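Local coordinates for protein CT_858 (Chlamydia trachomatis, PDB 3DOR), which probably acts as a serine-type endopeptidase, the protease CPAF that chlamydia secretes, at residues 122-125 with 126-130; 368-371 with 372-376; 557-560 with 561-565. All coordinates share one frame; numbering follows the deposited sequence.

Interaction 1 of 3, residues 122-125 with 126-130; sequences APVQ and DVLAT
The carbonyl of Pro123 meets the amide of Val127 at 3.2 Å from O to N and takes a weak bond from the amide of Asp126 as well, opening a short helix directly after a two-residue strand, and the ladder then runs on regularly with Leu128 N to Val124 O at 2.8 Å and Ala129 N to Gln125 O at 3.0 Å. Pro123 is the N-cap residue, and its ring has no side-chain acceptor with which to cap the turn, so the first turn is closed by backbone groups.

Side chains meet along the apolar side. Val127 has CG1 anti to its backbone N (chi1 178°), which leaves the other methyl, CG2, beside that nitrogen and directed back over the start of the helix. CG2 touches Ala122 CB at 4.0 Å; Val127 CG2 is also 3.6 Å from Pro123 O, so the same methyl lies close to the oxygen that receives the Val127 amide. One turn on, the methyl CD1 of Leu128 approaches CG1 of Val124 at 4.2 Å, a light contact between branch ends. The body of the Leu128 side chain stays nearer the backbone, with CG 3.6 Å from Val124 O, the acceptor of its own amide. Both valine-led contacts are thus made by methyl groups reaching three to five residues along the chain.

Both segments belong to the PDZ-like part of the chain. Strand 122-123 pairs antiparallel with strand 115-119, and Val124 continues the link by a backbone bond to Leu117. Helix 124-130 then lies against that same strand, Val124 packing on Leu116 and Val127 on Val119.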
loop_
_atom_site.group_PDB
_atom_site.type_symbol
_atom_site.label_atom_id
_atom_site.label_comp_id
_atom_site.label_asym_id
_atom_site.label_seq_id
_atom_site.Cartn_x
_atom_site.Cartn_y
_atom_site.Cartn_z
ATOM N N ALA B 122 -9.768 -24.867 35.335
ATOM C CA ALA B 122 -10.913 -24.051 34.952
ATOM C C ALA B 122 -11.653 -24.688 33.783
ATOM O O ALA B 122 -11.037 -25.114 32.809
ATOM C CB ALA B 122 -10.453 -22.650 34.575
ATOM N N PRO B 123 -12.990 -24.781 33.876
ATOM C CA PRO B 123 -13.748 -25.379 32.772
ATOM C C PRO B 123 -13.520 -24.579 31.492
ATOM O O PRO B 123 -13.361 -23.352 31.534
ATOM C CB PRO B 123 -15.195 -25.326 33.267
ATOM C CG PRO B 123 -15.189 -24.201 34.270
ATOM C CD PRO B 123 -13.880 -24.383 34.980
ATOM N N VAL B 124 -13.497 -25.284 30.362
ATOM C CA VAL B 124 -13.257 -24.672 29.057
ATOM C C VAL B 124 -14.049 -23.392 28.833
ATOM O O VAL B 124 -13.499 -22.384 28.392
ATOM C CB VAL B 124 -13.605 -25.638 27.904
ATOM C CG1 VAL B 124 -12.972 -25.140 26.613
ATOM C CG2 VAL B 124 -13.134 -27.032 28.227
ATOM N N GLN B 125 -15.341 -23.448 29.134
ATOM C CA GLN B 125 -16.224 -22.306 28.965
ATOM C C GLN B 125 -15.665 -21.042 29.604
ATOM O O GLN B 125 -15.656 -19.984 28.981
ATOM C CB GLN B 125 -17.601 -22.610 29.558
ATOM C CG GLN B 125 -18.202 -23.932 29.088
ATOM C CD GLN B 125 -17.632 -25.145 29.820
ATOM O OE1 GLN B 125 -16.423 -25.261 30.014
ATOM N NE2 GLN B 125 -18.509 -26.060 30.218
ATOM N N ASP B 126 -15.195 -21.148 30.843
ATOM C CA ASP B 126 -14.648 -19.981 31.532
ATOM C C ASP B 126 -13.387 -19.481 30.854
ATOM O O ASP B 126 -13.179 -18.281 30.727
ATOM C CB ASP B 126 -14.346 -20.296 32.999
ATOM C CG ASP B 126 -15.582 -20.690 33.774
ATOM O OD1 ASP B 126 -16.693 -20.254 33.398
ATOM O OD2 ASP B 126 -15.439 -21.423 34.770
ATOM N N VAL B 127 -12.540 -20.408 30.430
ATOM C CA VAL B 127 -11.310 -20.037 29.752
ATOM C C VAL B 127 -11.659 -19.278 28.475
ATOM O O VAL B 127 -11.064 -18.247 28.176
ATOM C CB VAL B 127 -10.475 -21.286 29.400
ATOM C CG1 VAL B 127 -9.210 -20.886 28.656
ATOM C CG2 VAL B 127 -10.124 -22.036 30.675
ATOM N N LEU B 128 -12.636 -19.790 27.733
ATOM C CA LEU B 128 -13.062 -19.149 26.499
ATOM C C LEU B 128 -13.581 -17.740 26.740
ATOM O O LEU B 128 -13.260 -16.826 25.984
ATOM C CB LEU B 128 -14.140 -19.987 25.803
ATOM C CG LEU B 128 -13.598 -21.152 24.972
ATOM C CD1 LEU B 128 -14.739 -22.005 24.442
ATOM C CD2 LEU B 128 -12.766 -20.598 23.819
ATOM N N ALA B 129 -14.377 -17.565 27.791
ATOM C CA ALA B 129 -14.933 -16.259 28.119
ATOM C C ALA B 129 -13.833 -15.223 28.324
ATOM O O ALA B 129 -14.017 -14.046 28.021
ATOM C CB ALA B 129 -15.801 -16.352 29.369
ATOM N N THR B 130 -12.692 -15.650 28.853
ATOM C CA THR B 130 -11.602 -14.712 29.055
ATOM C C THR B 130 -11.114 -14.241 27.686
ATOM O O THR B 130 -10.464 -13.204 27.570
ATOM C CB THR B 130 -10.405 -15.354 29.797
ATOM O OG1 THR B 130 -9.763 -16.309 28.942
ATOM C CG2 THR B 130 -10.862 -16.047 31.066
#

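Interaction 2 of 3, residues 368-371 with 372-376; sequences MILT and QDEVV
Glu374 folds back over the end of the loop so that a single carboxylate oxygen, OE2, holds Thr371 twice. The backbone N of Thr371 donates to OE2 at 2.7 Å, arriving nearly along the C-O axis although the bond is bent at the hydrogen to 138°, and the Thr371 hydroxyl OG1 donates to the same oxygen at a very short 2.5 Å. Two torsions bring the acid there: CG lies beside the backbone N of Glu374, and the chain then bends at chi2 (67°) to carry the carboxylate back past the start of its own helix.

Thr371 and Glu374 form a capping box at the start of helix 372-384, with Thr371 as N-cap and the bond from Thr371 N to Glu374 OE2 as its defining link. Separately, Thr371 places OG1 between its N and its carbonyl carbon (chi1 65°), where it accepts a weak capping bond of 3.3 Å from Asp373 N. Thr371 O completes the turn through weak bonds from Glu374 N and Val375 N. The tight side continues in Leu370, whose CD2 packs against Glu374 CB at 3.7 Å, covering the aliphatic root of the acid. Helix 409-428 backs this side, touched by Leu370 at Cys425 and by Val375 at Leu423 and Trp426. The second subunit covers the cap itself: Asn503 of that subunit packs on Thr371, its backbone O takes a weak bond from Gln372 NE2, and Phe79 of the second subunit reaches Asp373.

The looser side belongs to the partly exposed Asp373 and Glu374. The Asp373 carboxylate leads away from the cap, and the other carboxylate oxygen of Glu374, OE1, has a long, weak ion pair with Lys21.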
loop_
_atom_site.group_PDB
_atom_site.type_symbol
_atom_site.label_atom_id
_atom_site.label_comp_id
_atom_site.label_asym_id
_atom_site.label_seq_id
_atom_site.Cartn_x
_atom_site.Cartn_y
_atom_site.Cartn_z
ATOM N N MET B 368 -22.458 3.433 2.286
ATOM C CA MET B 368 -21.044 3.773 2.435
ATOM C C MET B 368 -20.695 5.066 3.179
ATOM O O MET B 368 -21.475 6.010 3.188
ATOM C CB MET B 368 -20.416 3.835 1.037
ATOM C CG MET B 368 -20.459 2.523 0.255
ATOM S SD MET B 368 -20.679 2.801 -1.525
ATOM C CE MET B 368 -19.107 3.522 -1.952
ATOM N N ILE B 369 -19.528 5.089 3.823
ATOM C CA ILE B 369 -19.054 6.312 4.480
ATOM C C ILE B 369 -18.122 6.922 3.437
ATOM O O ILE B 369 -17.253 6.233 2.900
ATOM C CB ILE B 369 -18.217 6.069 5.753
ATOM C CG1 ILE B 369 -19.093 5.520 6.870
ATOM C CG2 ILE B 369 -17.643 7.396 6.239
ATOM C CD1 ILE B 369 -18.596 5.915 8.278
ATOM N N LEU B 370 -18.277 8.210 3.167
ATOM C CA LEU B 370 -17.473 8.834 2.124
ATOM C C LEU B 370 -16.506 9.938 2.533
ATOM O O LEU B 370 -16.781 10.726 3.435
ATOM C CB LEU B 370 -18.407 9.374 1.033
ATOM C CG LEU B 370 -19.417 8.404 0.402
ATOM C CD1 LEU B 370 -20.393 9.171 -0.489
ATOM C CD2 LEU B 370 -18.685 7.328 -0.408
ATOM N N THR B 371 -15.365 9.965 1.840
ATOM C CA THR B 371 -14.317 10.976 2.010
ATOM C C THR B 371 -13.932 11.331 0.570
ATOM O O THR B 371 -14.328 10.640 -0.371
ATOM C CB THR B 371 -13.050 10.451 2.763
ATOM O OG1 THR B 371 -12.405 9.437 1.986
ATOM C CG2 THR B 371 -13.422 9.887 4.126
ATOM N N GLN B 372 -13.148 12.382 0.371
ATOM C CA GLN B 372 -12.801 12.743 -0.995
ATOM C C GLN B 372 -11.997 11.620 -1.711
ATOM O O GLN B 372 -11.870 11.629 -2.942
ATOM C CB GLN B 372 -12.032 14.060 -1.048
ATOM C CG GLN B 372 -11.250 14.447 0.186
ATOM C CD GLN B 372 -12.105 14.984 1.329
ATOM O OE1 GLN B 372 -12.619 16.100 1.272
ATOM N NE2 GLN B 372 -12.249 14.187 2.378
ATOM N N ASP B 373 -11.521 10.618 -0.969
ATOM C CA ASP B 373 -10.799 9.513 -1.591
ATOM C C ASP B 373 -11.814 8.766 -2.456
ATOM O O ASP B 373 -11.520 8.439 -3.612
ATOM C CB ASP B 373 -10.263 8.606 -0.505
ATOM C CG ASP B 373 -9.444 7.422 -1.056
ATOM O OD1 ASP B 373 -8.810 6.719 -0.243
ATOM O OD2 ASP B 373 -9.393 7.166 -2.286
ATOM N N GLU B 374 -13.003 8.507 -1.897
ATOM C CA GLU B 374 -14.029 7.815 -2.658
ATOM C C GLU B 374 -14.543 8.649 -3.811
ATOM O O GLU B 374 -14.963 8.112 -4.842
ATOM C CB GLU B 374 -15.195 7.389 -1.754
ATOM C CG GLU B 374 -14.836 6.282 -0.778
ATOM C CD GLU B 374 -13.830 6.726 0.289
ATOM O OE1 GLU B 374 -12.921 5.926 0.617
ATOM O OE2 GLU B 374 -13.944 7.861 0.813
ATOM N N VAL B 375 -14.520 9.966 -3.629
ATOM C CA VAL B 375 -14.992 10.869 -4.665
ATOM C C VAL B 375 -14.081 10.773 -5.873
ATOM O O VAL B 375 -14.560 10.716 -6.997
ATOM C CB VAL B 375 -15.039 12.328 -4.176
ATOM C CG1 VAL B 375 -15.443 13.237 -5.320
ATOM C CG2 VAL B 375 -16.042 12.463 -3.023
ATOM N N VAL B 376 -12.773 10.709 -5.644
ATOM C CA VAL B 376 -11.827 10.604 -6.755
ATOM C C VAL B 376 -12.042 9.307 -7.527
ATOM O O VAL B 376 -11.972 9.300 -8.755
ATOM C CB VAL B 376 -10.372 10.689 -6.268
ATOM C CG1 VAL B 376 -9.409 10.441 -7.434
ATOM C CG2 VAL B 376 -10.127 12.074 -5.667
#

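Interaction 3 of 3, residues 557-560 with 561-565; sequences KLVC and QLINN
The last two turns of helix 549-564, near the C-terminal end of the modelled chain, are built here from four consecutive i to i+4 bonds. Gln561 N bonds Lys557 O at 3.1 Å and Leu562 N bonds Leu558 O at 3.0 Å; Ile563 N to Val559 O (2.9 Å) and Asn564 N to Cys560 O (2.8 Å) follow. Asn565 still donates from its N to Gln561 O at 2.9 Å, but its phi is positive and the helix ends there.

Among the side chains, Ile563 swings CG1 beside its own backbone N (chi1 -65°), and CD1 at the end of that branch meets CG1 of Val559 at 4.2 Å. The two form one apolar strip over strands 290-297 and 333-337, both touching Val293 and Ala333. Around the helix, Gln561 stretches past Leu558 with its amide NE2 3.8 Å from Leu558 CD2, and NE2 donates to Ile570 O. Leu558 and Leu562 lie on Val485 and Leu483 of strand 483-486.

Apolar burial therefore joins this end of the helix to the sheet, while the tail that follows is met in two ways, by a hydrogen bond from the Gln561 amide nitrogen and by Leu558 packing on Ile569.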
loop_
_atom_site.group_PDB
_atom_site.type_symbol
_atom_site.label_atom_id
_atom_site.label_comp_id
_atom_site.label_asym_id
_atom_site.label_seq_id
_atom_site.Cartn_x
_atom_site.Cartn_y
_atom_site.Cartn_z
ATOM N N LYS B 557 -30.544 -36.337 2.039
ATOM C CA LYS B 557 -31.999 -36.423 2.010
ATOM C C LYS B 557 -32.541 -35.126 1.437
ATOM O O LYS B 557 -33.467 -35.135 0.629
ATOM C CB LYS B 557 -32.582 -36.647 3.413
ATOM C CG LYS B 557 -32.436 -38.076 3.934
ATOM C CD LYS B 557 -33.114 -38.246 5.295
ATOM C CE LYS B 557 -33.019 -39.691 5.798
ATOM N NZ LYS B 557 -31.601 -40.167 5.892
ATOM N N LEU B 558 -31.964 -34.010 1.868
ATOM C CA LEU B 558 -32.379 -32.700 1.389
ATOM C C LEU B 558 -32.117 -32.549 -0.118
ATOM O O LEU B 558 -32.964 -32.028 -0.837
ATOM C CB LEU B 558 -31.652 -31.597 2.173
ATOM C CG LEU B 558 -32.060 -31.521 3.657
ATOM C CD1 LEU B 558 -31.174 -30.524 4.398
ATOM C CD2 LEU B 558 -33.532 -31.133 3.772
ATOM N N VAL B 559 -30.953 -33.001 -0.592
ATOM C CA VAL B 559 -30.636 -32.912 -2.016
ATOM C C VAL B 559 -31.618 -33.765 -2.829
ATOM O O VAL B 559 -32.077 -33.337 -3.891
ATOM C CB VAL B 559 -29.176 -33.369 -2.309
ATOM C CG1 VAL B 559 -28.930 -33.476 -3.826
ATOM C CG2 VAL B 559 -28.207 -32.371 -1.705
ATOM N N CYS B 560 -31.940 -34.965 -2.339
ATOM C CA CYS B 560 -32.891 -35.811 -3.056
ATOM C C CYS B 560 -34.239 -35.086 -3.184
ATOM O O CYS B 560 -34.895 -35.160 -4.225
ATOM C CB CYS B 560 -33.070 -37.155 -2.339
ATOM S SG CYS B 560 -31.652 -38.265 -2.525
ATOM N N GLN B 561 -34.648 -34.376 -2.132
ATOM C CA GLN B 561 -35.905 -33.632 -2.192
ATOM C C GLN B 561 -35.798 -32.540 -3.245
ATOM O O GLN B 561 -36.752 -32.288 -3.971
ATOM C CB GLN B 561 -36.243 -32.993 -0.843
ATOM C CG GLN B 561 -36.699 -33.970 0.219
ATOM C CD GLN B 561 -37.020 -33.274 1.531
ATOM O OE1 GLN B 561 -37.975 -32.502 1.618
ATOM N NE2 GLN B 561 -36.216 -33.535 2.554
ATOM N N LEU B 562 -34.644 -31.878 -3.324
ATOM C CA LEU B 562 -34.470 -30.834 -4.331
ATOM C C LEU B 562 -34.619 -31.441 -5.725
ATOM O O LEU B 562 -35.274 -30.862 -6.598
ATOM C CB LEU B 562 -33.092 -30.178 -4.226
ATOM C CG LEU B 562 -32.812 -29.192 -3.092
ATOM C CD1 LEU B 562 -31.358 -28.734 -3.169
ATOM C CD2 LEU B 562 -33.755 -27.991 -3.193
ATOM N N ILE B 563 -34.000 -32.602 -5.940
ATOM C CA ILE B 563 -34.090 -33.253 -7.238
ATOM C C ILE B 563 -35.541 -33.636 -7.508
ATOM O O ILE B 563 -36.042 -33.416 -8.605
ATOM C CB ILE B 563 -33.185 -34.507 -7.312
ATOM C CG1 ILE B 563 -31.716 -34.082 -7.192
ATOM C CG2 ILE B 563 -33.398 -35.239 -8.639
ATOM C CD1 ILE B 563 -30.727 -35.217 -7.253
ATOM N N ASN B 564 -36.218 -34.177 -6.497
ATOM C CA ASN B 564 -37.617 -34.578 -6.642
ATOM C C ASN B 564 -38.509 -33.413 -7.038
ATOM O O ASN B 564 -39.401 -33.571 -7.869
ATOM C CB ASN B 564 -38.156 -35.183 -5.342
ATOM C CG ASN B 564 -37.603 -36.561 -5.060
ATOM O OD1 ASN B 564 -37.825 -37.115 -3.983
ATOM N ND2 ASN B 564 -36.883 -37.127 -6.023
ATOM N N ASN B 565 -38.271 -32.252 -6.433
ATOM C CA ASN B 565 -39.062 -31.062 -6.721
ATOM C C ASN B 565 -40.505 -31.334 -6.253
ATOM O O ASN B 565 -41.468 -31.050 -6.966
ATOM C CB ASN B 565 -38.995 -30.788 -8.228
ATOM C CG ASN B 565 -39.125 -29.319 -8.572
ATOM O OD1 ASN B 565 -38.850 -28.442 -7.751
ATOM N ND2 ASN B 565 -39.522 -29.044 -9.806
#

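Along the chain the three contacts come in series, 122-130, then 368-376, then 557-565, and each is local, formed around helical turns. In space they are widely separated: the centres of interactions 1 and 2 lie about 43 Å apart, those of 1 and 3 about 41 Å, and those of 2 and 3 about 47 Å. Interaction 1 runs from strand 122-123 of the PDZ-like antiparallel sheet into the helix that packs on it. Interaction 2 follows strand 361-368 of another antiparallel sheet, in the S41 peptidase part. Interaction 3 packs on strands 290-297, 333-337 and 483-486 of the mixed sheet. Only interaction 2 is touched by the partner chain, so the dimer meets just one of these sites.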